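Local coordinates for STU0660 (Streptococcus thermophilus, PDB 3ZTH), which probably binds DNA as one of the large Csn2 proteins involved in CRISPR-mediated bacterial immunity, and coordinates magnesium, at residues A[273-279]-A[320-324]; A[246-252]-A[264-270]; A[37-42]-A[59-63]. All coordinates share one frame; numbering follows the deposited sequence.

Interaction 1: residues A[273-279]-A[320-324]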
loop_
_atom_site.group_PDB
_atom_site.type_symbol
_atom_site.label_atom_id
_atom_site.label_comp_id
_atom_site.label_asym_id
_atom_site.label_seq_id
_atom_site.Cartn_x
_atom_site.Cartn_y
_atom_site.Cartn_z
ATOM N N ARG A 273 59.350 13.956 22.773
ATOM C CA ARG A 273 59.325 12.778 23.639
ATOM C C ARG A 273 60.086 11.638 22.979
ATOM O O ARG A 273 61.006 11.074 23.566
ATOM C CB ARG A 273 57.885 12.317 23.903
ATOM C CG ARG A 273 57.080 13.180 24.861
ATOM C CD ARG A 273 57.750 13.257 26.228
ATOM N NE ARG A 273 56.856 13.767 27.268
ATOM C CZ ARG A 273 55.778 13.123 27.717
ATOM N NH1 ARG A 273 55.444 11.937 27.221
ATOM N NH2 ARG A 273 55.032 13.665 28.670
ATOM N N VAL A 274 59.691 11.306 21.754
ATOM C CA VAL A 274 60.322 10.224 21.006
ATOM C C VAL A 274 61.816 10.470 20.869
ATOM O O VAL A 274 62.627 9.573 21.099
ATOM C CB VAL A 274 59.684 10.080 19.601
ATOM C CG1 VAL A 274 60.405 9.022 18.787
ATOM C CG2 VAL A 274 58.221 9.710 19.746
HETATM N N MSE A 275 62.177 11.691 20.500
HETATM C CA MSE A 275 63.579 12.046 20.341
HETATM C C MSE A 275 64.360 11.706 21.617
HETATM O O MSE A 275 65.471 11.184 21.551
HETATM C CB MSE A 275 63.685 13.536 20.001
HETATM C CG MSE A 275 65.096 14.079 19.854
HETATM SE SE MSE A 275 65.137 15.859 19.031
HETATM C CE MSE A 275 64.351 16.902 20.477
ATOM N N LYS A 276 63.768 11.980 22.778
ATOM C CA LYS A 276 64.428 11.686 24.046
ATOM C C LYS A 276 64.729 10.191 24.195
ATOM O O LYS A 276 65.748 9.809 24.768
ATOM C CB LYS A 276 63.574 12.163 25.224
ATOM C CG LYS A 276 64.221 11.875 26.569
ATOM C CD LYS A 276 63.408 12.371 27.764
ATOM C CE LYS A 276 64.183 12.121 29.074
ATOM N NZ LYS A 276 63.485 12.595 30.314
ATOM N N TYR A 277 63.843 9.350 23.669
ATOM C CA TYR A 277 64.001 7.899 23.738
ATOM C C TYR A 277 64.756 7.278 22.567
ATOM O O TYR A 277 65.155 6.118 22.635
ATOM C CB TYR A 277 62.635 7.230 23.823
ATOM C CG TYR A 277 62.019 7.228 25.196
ATOM C CD1 TYR A 277 61.235 8.297 25.626
ATOM C CD2 TYR A 277 62.199 6.146 26.061
ATOM C CE1 TYR A 277 60.640 8.289 26.880
ATOM C CE2 TYR A 277 61.605 6.127 27.318
ATOM C CZ TYR A 277 60.825 7.201 27.716
ATOM O OH TYR A 277 60.201 7.179 28.936
ATOM N N TYR A 278 64.951 8.030 21.491
ATOM C CA TYR A 278 65.648 7.485 20.331
ATOM C C TYR A 278 67.023 6.918 20.710
ATOM O O TYR A 278 67.838 7.595 21.344
ATOM C CB TYR A 278 65.811 8.556 19.258
ATOM C CG TYR A 278 65.824 7.984 17.868
ATOM C CD1 TYR A 278 64.654 7.500 17.289
ATOM C CD2 TYR A 278 67.002 7.918 17.129
ATOM C CE1 TYR A 278 64.648 6.965 16.008
ATOM C CE2 TYR A 278 67.009 7.382 15.842
ATOM C CZ TYR A 278 65.830 6.910 15.290
ATOM O OH TYR A 278 65.827 6.374 14.025
ATOM N N PRO A 279 67.300 5.668 20.303
ATOM C CA PRO A 279 68.561 4.973 20.586
ATOM C C PRO A 279 69.777 5.476 19.810
ATOM O O PRO A 279 70.846 4.861 19.851
ATOM C CB PRO A 279 68.231 3.528 20.244
ATOM C CG PRO A 279 67.329 3.691 19.061
ATOM C CD PRO A 279 66.404 4.819 19.499
ATOM N N ILE A 320 58.816 2.938 20.480
ATOM C CA ILE A 320 58.875 4.086 21.367
ATOM C C ILE A 320 57.484 4.661 21.599
ATOM O O ILE A 320 57.096 4.916 22.746
ATOM C CB ILE A 320 59.837 5.174 20.807
ATOM C CG1 ILE A 320 61.266 4.622 20.777
ATOM C CG2 ILE A 320 59.795 6.409 21.674
ATOM C CD1 ILE A 320 62.292 5.545 20.136
ATOM N N LEU A 321 56.722 4.843 20.520
ATOM C CA LEU A 321 55.378 5.392 20.648
ATOM C C LEU A 321 54.528 4.531 21.558
ATOM O O LEU A 321 53.853 5.047 22.457
ATOM C CB LEU A 321 54.709 5.536 19.281
ATOM C CG LEU A 321 55.202 6.738 18.470
ATOM C CD1 LEU A 321 54.563 6.721 17.098
ATOM C CD2 LEU A 321 54.876 8.037 19.205
ATOM N N ASN A 322 54.559 3.222 21.341
ATOM C CA ASN A 322 53.782 2.332 22.193
ATOM C C ASN A 322 54.129 2.581 23.653
ATOM O O ASN A 322 53.248 2.701 24.499
ATOM C CB ASN A 322 54.050 0.878 21.836
ATOM C CG ASN A 322 52.943 0.282 21.012
ATOM O OD1 ASN A 322 53.092 -0.799 20.440
ATOM N ND2 ASN A 322 51.813 0.984 20.945
ATOM N N GLN A 323 55.421 2.673 23.941
ATOM C CA GLN A 323 55.874 2.921 25.299
ATOM C C GLN A 323 55.262 4.204 25.874
ATOM O O GLN A 323 54.894 4.241 27.048
ATOM C CB GLN A 323 57.402 2.999 25.336
ATOM C CG GLN A 323 57.952 3.137 26.737
ATOM C CD GLN A 323 59.452 2.943 26.820
ATOM O OE1 GLN A 323 60.039 3.066 27.898
ATOM N NE2 GLN A 323 60.084 2.634 25.687
ATOM N N LEU A 324 55.144 5.247 25.049
ATOM C CA LEU A 324 54.568 6.517 25.495
ATOM C C LEU A 324 53.115 6.362 25.907
ATOM O O LEU A 324 52.562 7.212 26.604
ATOM C CB LEU A 324 54.657 7.577 24.397
ATOM C CG LEU A 324 56.056 8.026 23.983
ATOM C CD1 LEU A 324 55.911 9.276 23.145
ATOM C CD2 LEU A 324 56.933 8.323 25.201
#
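Ile320 packs against the last turn of helix 267-277, where helices 267-277 and 312-324 form a helix-helix crossing. The axes of their short segments approach to 10.0 Å and run at 117°, and side chains fill the space between them. The tight part lies around Ile320, whose two branches divide the work. Its CG2 presses on Tyr277 CB at 3.7 Å and lies 3.9 Å from Val274 CA, against the backbone itself. With CG1 beside the backbone N (chi1 -65°), CD1 is carried to the helix end, 3.8 Å from Tyr277 O and next to Tyr278 and Pro279. Val274 is forked likewise: CG1 goes to Ile320, while CG2 meets Leu321 CD2 at 3.8 Å. Phe289 and Leu293 of helix 286-296 adjoin this core, and Phe345 of the second subunit packs on Ile320 and Pro279, so the tight end also belongs to the subunit interface.

The other side is the solvent side: Arg273 and Tyr277 are exposed, Gln323 and Leu324 partly so, and each has fewer partners. Here the Tyr277 ring and the Gln323 amide are crossed, their planes 62° apart, and Tyr277 CE2 stands 3.5 Å from Gln323 OE1, a contact without a hydrogen bond. Leu324 CD2 lies 4.1 Å from Tyr277 CE1, while Leu324 CD1 touches both Val274 CG2 and, at 3.7 Å, Arg273 CB.

Interaction 2: residues A[246-252]-A[264-270]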
loop_
_atom_site.group_PDB
_atom_site.type_symbol
_atom_site.label_atom_id
_atom_site.label_comp_id
_atom_site.label_asym_id
_atom_site.label_seq_id
_atom_site.Cartn_x
_atom_site.Cartn_y
_atom_site.Cartn_z
ATOM N N ILE A 246 48.674 13.012 8.779
ATOM C CA ILE A 246 48.976 13.618 10.071
ATOM C C ILE A 246 49.694 14.959 9.937
ATOM O O ILE A 246 50.688 15.062 9.220
ATOM C CB ILE A 246 49.861 12.683 10.938
ATOM C CG1 ILE A 246 49.066 11.439 11.341
ATOM C CG2 ILE A 246 50.361 13.417 12.170
ATOM C CD1 ILE A 246 49.844 10.463 12.194
ATOM N N ASP A 247 49.171 15.983 10.610
ATOM C CA ASP A 247 49.791 17.311 10.623
ATOM C C ASP A 247 49.538 17.931 11.995
ATOM O O ASP A 247 48.850 17.332 12.825
ATOM C CB ASP A 247 49.246 18.224 9.505
ATOM C CG ASP A 247 47.757 18.507 9.635
ATOM O OD1 ASP A 247 47.292 18.823 10.752
ATOM O OD2 ASP A 247 47.046 18.431 8.605
ATOM N N GLU A 248 50.092 19.115 12.243
ATOM C CA GLU A 248 49.919 19.772 13.536
ATOM C C GLU A 248 48.468 20.035 13.927
ATOM O O GLU A 248 48.108 19.925 15.097
ATOM C CB GLU A 248 50.690 21.101 13.585
ATOM C CG GLU A 248 52.099 21.000 14.172
ATOM C CD GLU A 248 52.128 20.421 15.599
ATOM O OE1 GLU A 248 51.068 19.987 16.115
ATOM O OE2 GLU A 248 53.226 20.395 16.203
ATOM N N GLU A 249 47.636 20.371 12.952
ATOM C CA GLU A 249 46.244 20.676 13.221
ATOM C C GLU A 249 45.340 19.501 13.559
ATOM O O GLU A 249 44.592 19.565 14.532
ATOM C CB GLU A 249 45.645 21.438 12.037
ATOM C CG GLU A 249 46.432 22.680 11.677
ATOM C CD GLU A 249 46.784 23.508 12.905
ATOM O OE1 GLU A 249 45.849 23.959 13.610
ATOM O OE2 GLU A 249 47.996 23.700 13.170
ATOM N N ASN A 250 45.408 18.433 12.767
ATOM C CA ASN A 250 44.546 17.272 12.969
ATOM C C ASN A 250 45.100 16.159 13.853
ATOM O O ASN A 250 44.388 15.222 14.191
ATOM C CB ASN A 250 44.162 16.673 11.612
ATOM C CG ASN A 250 45.349 16.023 10.889
ATOM O OD1 ASN A 250 46.415 15.795 11.471
ATOM N ND2 ASN A 250 45.156 15.712 9.614
ATOM N N SER A 251 46.365 16.264 14.225
ATOM C CA SER A 251 47.019 15.249 15.051
ATOM C C SER A 251 46.211 14.691 16.237
ATOM O O SER A 251 46.071 13.477 16.394
ATOM C CB SER A 251 48.342 15.807 15.569
ATOM O OG SER A 251 49.118 14.778 16.142
ATOM N N ARG A 252 45.697 15.583 17.077
ATOM C CA ARG A 252 44.931 15.195 18.253
ATOM C C ARG A 252 43.609 14.498 17.933
ATOM O O ARG A 252 43.021 13.841 18.790
ATOM C CB ARG A 252 44.670 16.430 19.121
ATOM C CG ARG A 252 45.915 16.930 19.854
ATOM C CD ARG A 252 45.641 18.174 20.703
ATOM N NE ARG A 252 45.330 19.346 19.883
ATOM C CZ ARG A 252 44.134 19.929 19.815
ATOM N NH1 ARG A 252 43.115 19.453 20.527
ATOM N NH2 ARG A 252 43.956 20.988 19.027
ATOM N N LEU A 264 46.055 10.531 19.373
ATOM C CA LEU A 264 47.411 11.071 19.348
ATOM C C LEU A 264 47.480 12.418 20.053
ATOM O O LEU A 264 46.449 13.056 20.322
ATOM C CB LEU A 264 47.915 11.235 17.908
ATOM C CG LEU A 264 48.175 9.973 17.072
ATOM C CD1 LEU A 264 48.669 10.366 15.691
ATOM C CD2 LEU A 264 49.194 9.093 17.769
ATOM N N TYR A 265 48.706 12.832 20.359
ATOM C CA TYR A 265 48.969 14.111 21.014
ATOM C C TYR A 265 49.405 15.065 19.901
ATOM O O TYR A 265 49.295 14.734 18.720
ATOM C CB TYR A 265 50.124 13.980 22.016
ATOM C CG TYR A 265 49.934 12.964 23.124
ATOM C CD1 TYR A 265 48.947 13.129 24.105
ATOM C CD2 TYR A 265 50.787 11.866 23.228
ATOM C CE1 TYR A 265 48.826 12.229 25.168
ATOM C CE2 TYR A 265 50.677 10.957 24.283
ATOM C CZ TYR A 265 49.700 11.146 25.250
ATOM O OH TYR A 265 49.633 10.259 26.306
ATOM N N ASP A 266 49.891 16.244 20.275
ATOM C CA ASP A 266 50.378 17.191 19.276
ATOM C C ASP A 266 51.662 16.585 18.727
ATOM O O ASP A 266 52.383 15.888 19.449
ATOM C CB ASP A 266 50.681 18.553 19.904
ATOM C CG ASP A 266 49.429 19.283 20.346
ATOM O OD1 ASP A 266 48.579 19.605 19.485
ATOM O OD2 ASP A 266 49.293 19.536 21.563
ATOM N N VAL A 267 51.934 16.844 17.452
ATOM C CA VAL A 267 53.118 16.321 16.780
ATOM C C VAL A 267 54.442 16.789 17.396
ATOM O O VAL A 267 55.342 15.983 17.627
ATOM C CB VAL A 267 53.100 16.705 15.283
ATOM C CG1 VAL A 267 54.240 16.021 14.548
ATOM C CG2 VAL A 267 51.756 16.323 14.678
ATOM N N GLU A 268 54.568 18.084 17.659
ATOM C CA GLU A 268 55.800 18.589 18.252
ATOM C C GLU A 268 56.021 17.949 19.626
ATOM O O GLU A 268 57.145 17.605 20.001
ATOM C CB GLU A 268 55.751 20.114 18.384
ATOM C CG GLU A 268 57.057 20.734 18.885
ATOM C CD GLU A 268 58.275 20.293 18.072
ATOM O OE1 GLU A 268 58.140 20.097 16.838
ATOM O OE2 GLU A 268 59.371 20.154 18.664
ATOM N N PHE A 269 54.942 17.787 20.376
ATOM C CA PHE A 269 55.037 17.172 21.686
ATOM C C PHE A 269 55.635 15.766 21.544
ATOM O O PHE A 269 56.614 15.430 22.204
ATOM C CB PHE A 269 53.646 17.087 22.331
ATOM C CG PHE A 269 53.631 16.347 23.643
ATOM C CD1 PHE A 269 53.950 17.001 24.832
ATOM C CD2 PHE A 269 53.333 14.984 23.681
ATOM C CE1 PHE A 269 53.974 16.304 26.044
ATOM C CE2 PHE A 269 53.355 14.275 24.888
ATOM C CZ PHE A 269 53.676 14.937 26.072
HETATM N N MSE A 270 55.050 14.958 20.667
HETATM C CA MSE A 270 55.515 13.591 20.458
HETATM C C MSE A 270 56.916 13.504 19.872
HETATM O O MSE A 270 57.683 12.595 20.201
HETATM C CB MSE A 270 54.539 12.840 19.562
HETATM C CG MSE A 270 53.150 12.738 20.153
HETATM SE SE MSE A 270 52.008 11.600 19.093
HETATM C CE MSE A 270 51.582 12.841 17.674
#
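Ser251 donates its hydroxyl to the backbone of Tyr265 where the chain enters and leaves the beta-hairpin of strands 254-257 and 261-263. On the entering side, residues 246-252 are shaped by an Asx motif: Asp247 OD1 accepts from Asn250 N at 2.8 Å, on the syn side of the carboxylate and somewhat out of its plane, and Asp247 N in turn donates to Asn250 OD1 at 2.9 Å. The leaving side runs into the start of helix 267-277.

Ser251 has OG anti to its own N (chi1 -168°), which turns the hydroxyl across the contact. OG meets Tyr265 O at 2.6 Å, approaching almost in line with the carbonyl bond, and also lies 3.4 Å from Val267 CG2. The Met270 methyl, CE, touches this hydroxyl as well.

Glu248 folds at its second torsion (chi2 -57°), bringing its carboxylate over the first helical turn. OE2 takes Glu268 N at 3.0 Å, with the donor above the carboxylate plane and a bent N-H...O angle of 144°. Asp266 holds the N-cap position, yet its side chain makes no capping bond. It runs alongside Arg252, whose chain bends at chi3 and presents its guanidinium edge; Arg252 NE and Asp266 OD1, 3.3 Å apart, form a salt bridge whose hydrogen bond is weak. The Glu248 and Asp266 carboxylates come close, and Arg252 and the helix start would probably offset their repulsion. Glu268 sends its own carboxylate to Arg286.

The buried part is apolar. Ile246 CG2 packs on Val267 CG2. Ile246 also touches Leu293 of helix 286-296 and crosses Leu264 at about a right angle, Ile246 CD1 meeting Leu264 CD1 at 3.7 Å.

Interaction 3: residues A[37-42]-A[59-63]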
loop_
_atom_site.group_PDB
_atom_site.type_symbol
_atom_site.label_atom_id
_atom_site.label_comp_id
_atom_site.label_asym_id
_atom_site.label_seq_id
_atom_site.Cartn_x
_atom_site.Cartn_y
_atom_site.Cartn_z
ATOM N N ILE A 37 26.954 2.807 15.420
ATOM C CA ILE A 37 26.279 3.629 16.413
ATOM C C ILE A 37 26.198 5.068 15.915
ATOM O O ILE A 37 25.142 5.697 15.968
ATOM C CB ILE A 37 27.044 3.636 17.747
ATOM C CG1 ILE A 37 27.021 2.248 18.386
ATOM C CG2 ILE A 37 26.433 4.662 18.670
ATOM C CD1 ILE A 37 25.638 1.833 18.907
ATOM N N LEU A 38 27.327 5.592 15.449
ATOM C CA LEU A 38 27.381 6.956 14.947
ATOM C C LEU A 38 26.315 7.237 13.890
ATOM O O LEU A 38 25.561 8.209 13.982
ATOM C CB LEU A 38 28.764 7.238 14.364
ATOM C CG LEU A 38 29.841 7.623 15.371
ATOM C CD1 LEU A 38 31.200 7.607 14.708
ATOM C CD2 LEU A 38 29.532 8.998 15.915
ATOM N N SER A 39 26.245 6.374 12.888
ATOM C CA SER A 39 25.280 6.571 11.824
ATOM C C SER A 39 23.842 6.425 12.312
ATOM O O SER A 39 22.956 7.140 11.854
ATOM C CB SER A 39 25.558 5.595 10.679
ATOM O OG SER A 39 25.344 4.264 11.088
ATOM N N TRP A 40 23.603 5.497 13.234
ATOM C CA TRP A 40 22.253 5.298 13.749
ATOM C C TRP A 40 21.844 6.477 14.610
ATOM O O TRP A 40 20.752 7.013 14.467
ATOM C CB TRP A 40 22.183 4.013 14.573
ATOM C CG TRP A 40 21.918 2.780 13.757
ATOM C CD1 TRP A 40 21.984 2.660 12.392
ATOM C CD2 TRP A 40 21.544 1.486 14.255
ATOM N NE1 TRP A 40 21.673 1.374 12.014
ATOM C CE2 TRP A 40 21.397 0.633 13.134
ATOM C CE3 TRP A 40 21.316 0.967 15.538
ATOM C CZ2 TRP A 40 21.031 -0.716 13.261
ATOM C CZ3 TRP A 40 20.951 -0.374 15.664
ATOM C CH2 TRP A 40 20.812 -1.198 14.528
ATOM N N TYR A 41 22.741 6.877 15.500
ATOM C CA TYR A 41 22.498 7.984 16.404
ATOM C C TYR A 41 22.199 9.281 15.661
ATOM O O TYR A 41 21.166 9.917 15.888
ATOM C CB TYR A 41 23.722 8.196 17.288
ATOM C CG TYR A 41 23.460 9.003 18.539
ATOM C CD1 TYR A 41 22.753 8.450 19.611
ATOM C CD2 TYR A 41 23.966 10.297 18.677
ATOM C CE1 TYR A 41 22.562 9.155 20.788
ATOM C CE2 TYR A 41 23.784 11.016 19.855
ATOM C CZ TYR A 41 23.083 10.435 20.909
ATOM O OH TYR A 41 22.930 11.118 22.097
ATOM N N PHE A 42 23.111 9.676 14.781
ATOM C CA PHE A 42 22.953 10.920 14.038
ATOM C C PHE A 42 22.181 10.782 12.736
ATOM O O PHE A 42 21.768 11.780 12.156
ATOM C CB PHE A 42 24.327 11.531 13.743
ATOM C CG PHE A 42 25.081 11.959 14.978
ATOM C CD1 PHE A 42 24.531 12.888 15.860
ATOM C CD2 PHE A 42 26.342 11.438 15.256
ATOM C CE1 PHE A 42 25.224 13.291 16.996
ATOM C CE2 PHE A 42 27.043 11.835 16.390
ATOM C CZ PHE A 42 26.483 12.765 17.263
ATOM N N GLU A 59 17.603 3.086 24.629
ATOM C CA GLU A 59 18.267 3.697 23.484
ATOM C C GLU A 59 19.702 4.080 23.822
ATOM O O GLU A 59 19.969 4.604 24.898
ATOM C CB GLU A 59 17.505 4.937 23.024
ATOM C CG GLU A 59 16.005 4.742 22.966
ATOM C CD GLU A 59 15.307 5.815 22.158
ATOM O OE1 GLU A 59 15.711 6.994 22.250
ATOM O OE2 GLU A 59 14.345 5.474 21.436
ATOM N N PRO A 60 20.650 3.813 22.902
ATOM C CA PRO A 60 22.068 4.136 23.113
ATOM C C PRO A 60 22.338 5.647 23.130
ATOM O O PRO A 60 21.676 6.420 22.436
ATOM C CB PRO A 60 22.756 3.428 21.949
ATOM C CG PRO A 60 21.726 3.513 20.865
ATOM C CD PRO A 60 20.456 3.147 21.601
ATOM N N THR A 61 23.329 6.057 23.909
ATOM C CA THR A 61 23.655 7.466 24.042
ATOM C C THR A 61 25.100 7.831 23.704
ATOM O O THR A 61 25.987 6.976 23.708
ATOM C CB THR A 61 23.324 7.913 25.489
ATOM O OG1 THR A 61 22.068 8.599 25.493
ATOM C CG2 THR A 61 24.402 8.793 26.064
ATOM N N ILE A 62 25.320 9.108 23.397
ATOM C CA ILE A 62 26.659 9.629 23.104
ATOM C C ILE A 62 26.854 10.876 23.965
ATOM O O ILE A 62 26.111 11.854 23.828
ATOM C CB ILE A 62 26.826 10.030 21.617
ATOM C CG1 ILE A 62 26.663 8.803 20.718
ATOM C CG2 ILE A 62 28.188 10.669 21.408
ATOM C CD1 ILE A 62 27.065 9.039 19.272
ATOM N N LEU A 63 27.850 10.844 24.850
ATOM C CA LEU A 63 28.111 11.967 25.750
ATOM C C LEU A 63 29.294 12.818 25.326
ATOM O O LEU A 63 30.183 12.347 24.614
ATOM C CB LEU A 63 28.365 11.453 27.169
ATOM C CG LEU A 63 27.341 10.441 27.692
ATOM C CD1 LEU A 63 27.783 9.928 29.057
ATOM C CD2 LEU A 63 25.957 11.087 27.760
#
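Tyr41 and Ile62 carry the contact between helix 28-43 and strand 62-63 with the residues before it, and their main interaction is CH-pi. Ile62 CG1 sits 3.6 Å from the centroid of the Tyr41 ring and only 10° off its normal, squarely over one face. The two side chains slide past each other in opposite directions, so CB lies over the outer part of the ring and CD1 over the CD2 corner, 3.4 Å from Tyr41 CD2. Tyr41 can offer this face because its CG is anti to the backbone N (chi1 -162°), which sends the ring out to the strand.

Apolar packing adds to this contact at the CD1 end. Ile62 CD1 is met by Phe42 CE2 at 4.0 Å and Leu38 CD2 at 4.2 Å, and Ile37 touches it more distantly. Ile37 CD1 also reaches Pro60 CB at 4.5 Å.

Polar contacts gather at the far end of the tyrosine. Pro60 O meets the ring edge near its plane, 3.3 Å from Tyr41 CE1. Ile62 N donates to Tyr41 OH in a weak bond of 3.4 Å at 151°; two backbone groups thus meet the hydroxyl, Val70 O the stronger.

In the P-loop NTPase clan, helix 28-43 is probably the helix that follows the first central strand, here 20-24. The side bearing Ile37 and Tyr41 packs on the small antiparallel sheet: Ile62 also rests on Phe3, and Ile37 on Val5, both of strand 2-5. Ile37 packs on Trp174 of the second subunit too, and Phe42 also touches Tyr77 of strand 76-80, an outer strand of the large sheet.

Along the chain interaction 3 comes first, then interaction 2, then interaction 1. Interactions 1 and 2 are neighbours, with centres 15 Å apart, and share helix 267-277: interaction 2 lies at its start beside the hairpin of the large mixed sheet, interaction 1 at its end against helix 312-324. They touch through Leu324 and Tyr265. Interaction 3 lies apart, its centre 27 Å from that of interaction 2 and 36 Å from that of interaction 1. Thus one pair ties the C-terminal helices to the large sheet, and the third joins the small sheet to helix 28-43. Interactions 1 and 3 both touch the second subunit, so both sites also contribute to subunit contacts.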